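Local atomic coordinates of cupin 2, conserved barrel (PDB entry 2OZJ), a protein that is of unknown function but belongs to the cupin superfamily, whose members fold into a small beta barrel, and forms a two-chain assembly. Residues L14-L19 with L63-E68; A31-Q34 with Q39-L42; S18-E21 with V27-M30. One frame throughout, in Å; residues are numbered along the deposited sequence.

Contact 1. Residues L14-L19 with L63-E68; sequences LPLASL and LILQGE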
loop_
_atom_site.group_PDB
_atom_site.type_symbol
_atom_site.label_atom_id
_atom_site.label_comp_id
_atom_site.label_asym_id
_atom_site.label_seq_id
_atom_site.Cartn_x
_atom_site.Cartn_y
_atom_site.Cartn_z
ATOM N N LEU A 14 -4.138 -8.440 -9.767
ATOM C CA LEU A 14 -5.484 -8.445 -9.250
ATOM C C LEU A 14 -5.618 -7.198 -8.404
ATOM O O LEU A 14 -4.641 -6.753 -7.821
ATOM C CB LEU A 14 -5.753 -9.691 -8.393
ATOM C CG LEU A 14 -5.583 -11.077 -9.034
ATOM C CD1 LEU A 14 -5.614 -12.172 -7.955
ATOM C CD2 LEU A 14 -6.636 -11.323 -10.079
ATOM N N PRO A 15 -6.850 -6.697 -8.275
ATOM C CA PRO A 15 -7.107 -5.634 -7.339
ATOM C C PRO A 15 -6.894 -6.152 -5.937
ATOM O O PRO A 15 -7.278 -7.282 -5.589
ATOM C CB PRO A 15 -8.597 -5.328 -7.553
ATOM C CG PRO A 15 -9.028 -6.098 -8.670
ATOM C CD PRO A 15 -8.063 -7.153 -8.954
ATOM N N LEU A 16 -6.324 -5.311 -5.102
ATOM C CA LEU A 16 -5.967 -5.683 -3.794
ATOM C C LEU A 16 -7.203 -6.088 -2.953
ATOM O O LEU A 16 -7.211 -7.100 -2.239
ATOM C CB LEU A 16 -5.204 -4.489 -3.206
ATOM C CG LEU A 16 -4.343 -4.705 -2.013
ATOM C CD1 LEU A 16 -3.322 -5.821 -2.147
ATOM C CD2 LEU A 16 -3.667 -3.298 -1.770
ATOM N N ALA A 17 -8.312 -5.370 -3.166
ATOM C CA ALA A 17 -9.570 -5.679 -2.483
ATOM C C ALA A 17 -10.071 -7.084 -2.808
ATOM O O ALA A 17 -10.771 -7.713 -2.020
ATOM C CB ALA A 17 -10.638 -4.672 -2.872
ATOM N N SER A 18 -9.744 -7.587 -3.991
ATOM C CA SER A 18 -10.219 -8.902 -4.408
ATOM C C SER A 18 -9.496 -10.060 -3.685
ATOM O O SER A 18 -9.921 -11.203 -3.814
ATOM C CB SER A 18 -10.156 -9.045 -5.947
ATOM O OG SER A 18 -8.849 -9.312 -6.352
ATOM N N LEU A 19 -8.419 -9.788 -2.950
ATOM C CA LEU A 19 -7.623 -10.827 -2.319
ATOM C C LEU A 19 -8.203 -11.252 -0.947
ATOM O O LEU A 19 -7.770 -12.241 -0.399
ATOM C CB LEU A 19 -6.177 -10.410 -2.153
ATOM C CG LEU A 19 -5.397 -10.097 -3.447
ATOM C CD1 LEU A 19 -4.009 -9.665 -3.027
ATOM C CD2 LEU A 19 -5.353 -11.268 -4.396
ATOM N N LEU A 63 -4.833 2.075 4.720
ATOM C CA LEU A 63 -5.388 2.367 3.399
ATOM C C LEU A 63 -6.700 1.624 3.248
ATOM O O LEU A 63 -6.729 0.393 3.340
ATOM C CB LEU A 63 -4.448 1.985 2.269
ATOM C CG LEU A 63 -4.979 2.116 0.829
ATOM C CD1 LEU A 63 -5.155 3.571 0.300
ATOM C CD2 LEU A 63 -3.962 1.369 -0.085
ATOM N N ILE A 64 -7.790 2.380 3.066
ATOM C CA ILE A 64 -9.100 1.762 2.935
ATOM C C ILE A 64 -9.285 1.272 1.501
ATOM O O ILE A 64 -9.127 2.035 0.563
ATOM C CB ILE A 64 -10.239 2.706 3.327
ATOM C CG1 ILE A 64 -9.970 3.314 4.689
ATOM C CG2 ILE A 64 -11.591 1.941 3.351
ATOM C CD1 ILE A 64 -9.794 2.321 5.776
ATOM N N LEU A 65 -9.581 -0.011 1.341
ATOM C CA LEU A 65 -9.705 -0.613 0.028
ATOM C C LEU A 65 -11.159 -0.623 -0.450
ATOM O O LEU A 65 -11.439 -0.477 -1.640
ATOM C CB LEU A 65 -9.169 -2.040 0.050
ATOM C CG LEU A 65 -7.715 -2.186 0.489
ATOM C CD1 LEU A 65 -7.358 -3.658 0.563
ATOM C CD2 LEU A 65 -6.754 -1.413 -0.423
ATOM N N GLN A 66 -12.088 -0.799 0.480
ATOM C CA GLN A 66 -13.482 -0.983 0.157
ATOM C C GLN A 66 -14.247 -0.717 1.437
ATOM O O GLN A 66 -13.774 -1.015 2.519
ATOM C CB GLN A 66 -13.662 -2.422 -0.300
ATOM C CG GLN A 66 -14.951 -2.771 -0.976
ATOM C CD GLN A 66 -15.041 -4.278 -1.232
ATOM O OE1 GLN A 66 -14.275 -4.842 -2.024
ATOM N NE2 GLN A 66 -15.975 -4.939 -0.543
ATOM N N GLY A 67 -15.431 -0.146 1.326
ATOM C CA GLY A 67 -16.235 0.168 2.502
ATOM C C GLY A 67 -15.769 1.419 3.210
ATOM O O GLY A 67 -14.872 2.129 2.749
ATOM N N GLU A 68 -16.412 1.703 4.326
ATOM C CA GLU A 68 -16.119 2.873 5.128
ATOM C C GLU A 68 -15.721 2.449 6.522
ATOM O O GLU A 68 -16.128 1.375 6.995
ATOM C CB GLU A 68 -17.345 3.768 5.192
ATOM C CG GLU A 68 -17.687 4.349 3.864
ATOM C CD GLU A 68 -18.866 5.251 3.940
ATOM O OE1 GLU A 68 -18.725 6.394 4.433
ATOM O OE2 GLU A 68 -19.934 4.797 3.504
#
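The amide oxygen of Gln66 comes to rest over a methyl group: OE1 lies 3.7 Å from Ala17 CB, and its polar partner is found elsewhere, in the ammonium group of Lys103. The same lysine NZ also bonds to the carbonyl oxygen of Ala17, so that from strand 102-109 one ammonium group bonds to both sides of the contact. Gln66 reaches across because its CG stands opposite the backbone N (chi1 -167°) and the chain stays extended beyond it. Behind this polar edge the contact is purely apolar. Ala17 CB faces Leu65 CB at 4.2 Å, and deeper in, the CD2 methyls of Leu16 and Leu65 meet at 3.9 Å, the two leucines crossing obliquely, with Leu65 CD1 set against Leu16 CG. Leu65 and Gln66 form a classic beta bulge opposite Lys103, at the place where the barrel strand 60-65 gives way to a corner at Gln66 and Gly67. Both residues point toward the short 3-10 turn 16-19. That turn is secured at its start by Pro15 O, which accepts from Ser18 N and from Ser18 OG, the latter at 2.7 Å in the carbonyl plane. Leu14 and Pro15 just before it pair with a strand of the second subunit, and Leu16 packs on Val85 of that chain.

Contact 2. Residues A31-Q34 with Q39-L42; sequences ALAQ and QISL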
loop_
_atom_site.group_PDB
_atom_site.type_symbol
_atom_site.label_atom_id
_atom_site.label_comp_id
_atom_site.label_asym_id
_atom_site.label_seq_id
_atom_site.Cartn_x
_atom_site.Cartn_y
_atom_site.Cartn_z
ATOM N N ALA A 31 -1.528 -11.996 5.992
ATOM C CA ALA A 31 -0.216 -11.357 5.991
ATOM C C ALA A 31 0.316 -11.282 4.551
ATOM O O ALA A 31 0.217 -12.271 3.784
ATOM C CB ALA A 31 0.743 -12.104 6.839
ATOM N N LEU A 32 0.883 -10.131 4.202
ATOM C CA LEU A 32 1.521 -9.932 2.898
ATOM C C LEU A 32 3.032 -9.825 3.005
ATOM O O LEU A 32 3.702 -9.647 2.006
ATOM C CB LEU A 32 0.972 -8.689 2.217
ATOM C CG LEU A 32 -0.561 -8.547 2.033
ATOM C CD1 LEU A 32 -0.884 -7.222 1.314
ATOM C CD2 LEU A 32 -1.169 -9.787 1.319
ATOM N N ALA A 33 3.581 -9.944 4.204
ATOM C CA ALA A 33 5.024 -9.949 4.399
ATOM C C ALA A 33 5.378 -10.892 5.538
ATOM O O ALA A 33 4.596 -11.046 6.496
ATOM C CB ALA A 33 5.532 -8.544 4.734
ATOM N N GLN A 34 6.535 -11.535 5.392
ATOM C CA GLN A 34 7.216 -12.205 6.467
ATOM C C GLN A 34 8.477 -11.370 6.728
ATOM O O GLN A 34 9.420 -11.392 5.954
ATOM C CB GLN A 34 7.565 -13.635 6.048
ATOM C CG GLN A 34 8.030 -14.533 7.173
ATOM C CD GLN A 34 7.030 -15.607 7.523
ATOM O OE1 GLN A 34 5.908 -15.635 7.012
ATOM N NE2 GLN A 34 7.444 -16.519 8.392
ATOM N N GLN A 39 5.349 -5.028 9.128
ATOM C CA GLN A 39 4.178 -5.856 9.077
ATOM C C GLN A 39 3.259 -5.252 8.016
ATOM O O GLN A 39 2.949 -4.068 8.041
ATOM C CB GLN A 39 3.511 -5.875 10.443
ATOM C CG GLN A 39 4.335 -6.590 11.544
ATOM C CD GLN A 39 3.547 -6.809 12.879
ATOM N N ILE A 40 2.836 -6.083 7.071
ATOM C CA ILE A 40 1.931 -5.660 6.010
ATOM C C ILE A 40 0.815 -6.681 5.997
ATOM O O ILE A 40 1.074 -7.894 5.796
ATOM C CB ILE A 40 2.618 -5.595 4.611
ATOM C CG1 ILE A 40 3.943 -4.821 4.681
ATOM C CG2 ILE A 40 1.609 -5.046 3.575
ATOM C CD1 ILE A 40 4.667 -4.715 3.300
ATOM N N SER A 41 -0.402 -6.216 6.177
ATOM C CA SER A 41 -1.548 -7.099 6.322
ATOM C C SER A 41 -2.772 -6.544 5.620
ATOM O O SER A 41 -3.007 -5.333 5.593
ATOM C CB SER A 41 -1.954 -7.229 7.785
ATOM O OG SER A 41 -0.836 -7.401 8.658
ATOM N N LEU A 42 -3.618 -7.461 5.168
ATOM C CA LEU A 42 -4.974 -7.137 4.724
ATOM C C LEU A 42 -5.952 -7.581 5.823
ATOM O O LEU A 42 -5.795 -8.669 6.382
ATOM C CB LEU A 42 -5.358 -7.864 3.431
ATOM C CG LEU A 42 -4.710 -7.473 2.131
ATOM C CD1 LEU A 42 -5.372 -8.259 0.977
ATOM C CD2 LEU A 42 -4.744 -5.910 1.968
HETATM O O HOH W 1 3.407 -8.956 7.738
#
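Leu32 turns its CG away from its own carbonyl carbon (chi1 -54°), and Ile40 does the same with CG1 (chi1 -49°), which leaves Ile40 CG2 on the side of Leu32 and CG1 on the side of Ala33. The isoleucine therefore straddles two neighbours: CG2 touches Leu32 CB at 3.9 Å, while CG1 lies 4.0 Å from Ala33 CB. Leu32 and Ile40 cross at about a right angle, and the leucine's CD1 carries on past CG2 to reach Leu42 CG, also at 3.9 Å. One direct backbone bond joins the segments, Leu32 N to Ile40 O, 2.8 Å long and nearly straight at 169°. Ala31 and Ser41 beside it form an antiparallel non-hydrogen-bonded pair, their CA atoms 4.5 Å apart. Further along, the strands part at the irregular Leu32, and a water takes over: it accepts from Ile40 N and donates to Ala33 O at 2.7 Å. Ala33 N, buried here, finds no partner in the model. This is a beta hairpin whose first strand is broken by a short irregularity, where a water joins the two backbones. Strand 38-46 lies between this first arm and strand 102-109, whose Leu105 touches Leu32, Ile40 and Leu42; strand 4-5 lies on the far side of strand 28-34, with Leu5 touching Ala33 and Ile40, and Ile107 of the second subunit packs on Ile40.

Contact 3. Residues S18-E21 with V27-M30; sequences SLIE and VLSM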
loop_
_atom_site.group_PDB
_atom_site.type_symbol
_atom_site.label_atom_id
_atom_site.label_comp_id
_atom_site.label_asym_id
_atom_site.label_seq_id
_atom_site.Cartn_x
_atom_site.Cartn_y
_atom_site.Cartn_z
ATOM N N SER A 18 -9.744 -7.587 -3.991
ATOM C CA SER A 18 -10.219 -8.902 -4.408
ATOM C C SER A 18 -9.496 -10.060 -3.685
ATOM O O SER A 18 -9.921 -11.203 -3.814
ATOM C CB SER A 18 -10.156 -9.045 -5.947
ATOM O OG SER A 18 -8.849 -9.312 -6.352
ATOM N N LEU A 19 -8.419 -9.788 -2.950
ATOM C CA LEU A 19 -7.623 -10.827 -2.319
ATOM C C LEU A 19 -8.203 -11.252 -0.947
ATOM O O LEU A 19 -7.770 -12.241 -0.399
ATOM C CB LEU A 19 -6.177 -10.410 -2.153
ATOM C CG LEU A 19 -5.397 -10.097 -3.447
ATOM C CD1 LEU A 19 -4.009 -9.665 -3.027
ATOM C CD2 LEU A 19 -5.353 -11.268 -4.396
ATOM N N ILE A 20 -9.189 -10.516 -0.442
ATOM C CA ILE A 20 -9.826 -10.833 0.847
ATOM C C ILE A 20 -11.343 -10.609 0.748
ATOM O O ILE A 20 -11.797 -9.622 0.170
ATOM C CB ILE A 20 -9.176 -10.037 2.021
ATOM C CG1 ILE A 20 -9.507 -10.646 3.385
ATOM C CG2 ILE A 20 -9.549 -8.549 2.026
ATOM C CD1 ILE A 20 -8.598 -10.114 4.481
ATOM N N GLU A 21 -12.129 -11.519 1.304
ATOM C CA GLU A 21 -13.572 -11.289 1.407
ATOM C C GLU A 21 -13.910 -10.368 2.572
ATOM O O GLU A 21 -13.060 -10.091 3.404
ATOM C CB GLU A 21 -14.312 -12.613 1.555
ATOM C CG GLU A 21 -14.107 -13.485 0.324
ATOM C CD GLU A 21 -14.288 -14.970 0.612
ATOM O OE1 GLU A 21 -13.454 -15.561 1.331
ATOM O OE2 GLU A 21 -15.263 -15.539 0.113
ATOM N N VAL A 27 -14.066 -11.741 11.195
ATOM C CA VAL A 27 -12.909 -10.919 10.932
ATOM C C VAL A 27 -11.948 -11.785 10.117
ATOM O O VAL A 27 -11.648 -12.918 10.504
ATOM C CB VAL A 27 -12.240 -10.479 12.237
ATOM C CG1 VAL A 27 -10.983 -9.694 11.927
ATOM C CG2 VAL A 27 -13.275 -9.716 13.168
ATOM N N LEU A 28 -11.477 -11.268 8.989
ATOM C CA LEU A 28 -10.514 -11.987 8.146
ATOM C C LEU A 28 -9.189 -11.215 8.078
ATOM O O LEU A 28 -9.169 -9.997 8.146
ATOM C CB LEU A 28 -11.020 -12.207 6.715
ATOM C CG LEU A 28 -12.084 -13.251 6.414
ATOM C CD1 LEU A 28 -13.376 -12.925 7.126
ATOM C CD2 LEU A 28 -12.309 -13.363 4.924
ATOM N N SER A 29 -8.076 -11.930 8.023
ATOM C CA SER A 29 -6.759 -11.296 7.903
ATOM C C SER A 29 -5.854 -12.131 7.013
ATOM O O SER A 29 -5.963 -13.365 6.957
ATOM C CB SER A 29 -6.099 -11.082 9.270
ATOM O OG SER A 29 -5.796 -12.297 9.895
HETATM N N MSE A 30 -4.930 -11.435 6.344
HETATM C CA MSE A 30 -3.921 -12.098 5.529
HETATM C C MSE A 30 -2.620 -11.324 5.616
HETATM O O MSE A 30 -2.645 -10.096 5.396
HETATM C CB MSE A 30 -4.396 -12.205 4.084
HETATM C CG MSE A 30 -3.415 -13.010 3.235
HETATM SE SE MSE A 30 -4.078 -13.747 1.598
HETATM C CE MSE A 30 -4.190 -12.075 0.618
#
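A loop folded back along the first arm of a hairpin makes this contact: the chain leaves the 3-10 turn at Leu19, runs through Ile20 and Glu21, and returns as strand 28-34, where residues 28-30 run almost opposite to 19-21, 169° apart. The backbones stay well separated, with Ile20 CA and Leu28 CA 7.4 Å from each other, and side chains fill the space between them. Ile20 is the buried member. With CG1 opposite its backbone N (chi1 -162°), it sends CD1 down onto the strand, where the methyl meets Leu28 CB at 3.9 Å and Leu28 O at 3.7 Å. The two side chains lie alongside each other, pointing opposite ways, so while Ile20 reaches the strand backbone, Leu28 extends back to the loop and lays CD2 against Glu21, 4.0 Å from its CB and close to its carbonyl oxygen. At the other end Met30, a selenomethionine, does the touching with its terminal methyl. Its chain leaves the strand with CG opposite the backbone N and bends at the last torsion (chi3 72°), which brings CE to 3.8 Å from Leu19 CB and alongside Leu19 O. The contact is van der Waals packing, with methyl groups against side chains and carbonyl oxygens; the polar groups at its margin turn to others, the carboxylate of Glu21 to a salt bridge with Arg23 and its carbonyl oxygen to the hydroxyl of Ser44. Leu28 and Met30 are in turn bonded through their backbones to Ser44 and Leu42 of the next strand. The result is an irregular connection packed along strand 28-34 of the six-stranded antiparallel sheet by interleaved aliphatic side chains, here in the N-terminal part of a cupin barrel.

Leu42 is where the three contacts come together: it belongs to contact 2, its CD2 touches Leu65 of contact 1, and its backbone N probably bonds to Met30 O of contact 3. Contacts 1 and 3 start from the same stretch and share Ser18 and Leu19; contact 3 then closes the loop onto strand 28-34, which contact 2 also uses. Contact 3 is a surface contact, although Ile20 is buried; contacts 1 and 2 are partly buried, the second with more buried residues. Of the three, contact 2 alone has backbone and water bonds between its segments, as fits neighbouring strands; the other two join a loop or turn to the sheet by side-chain packing.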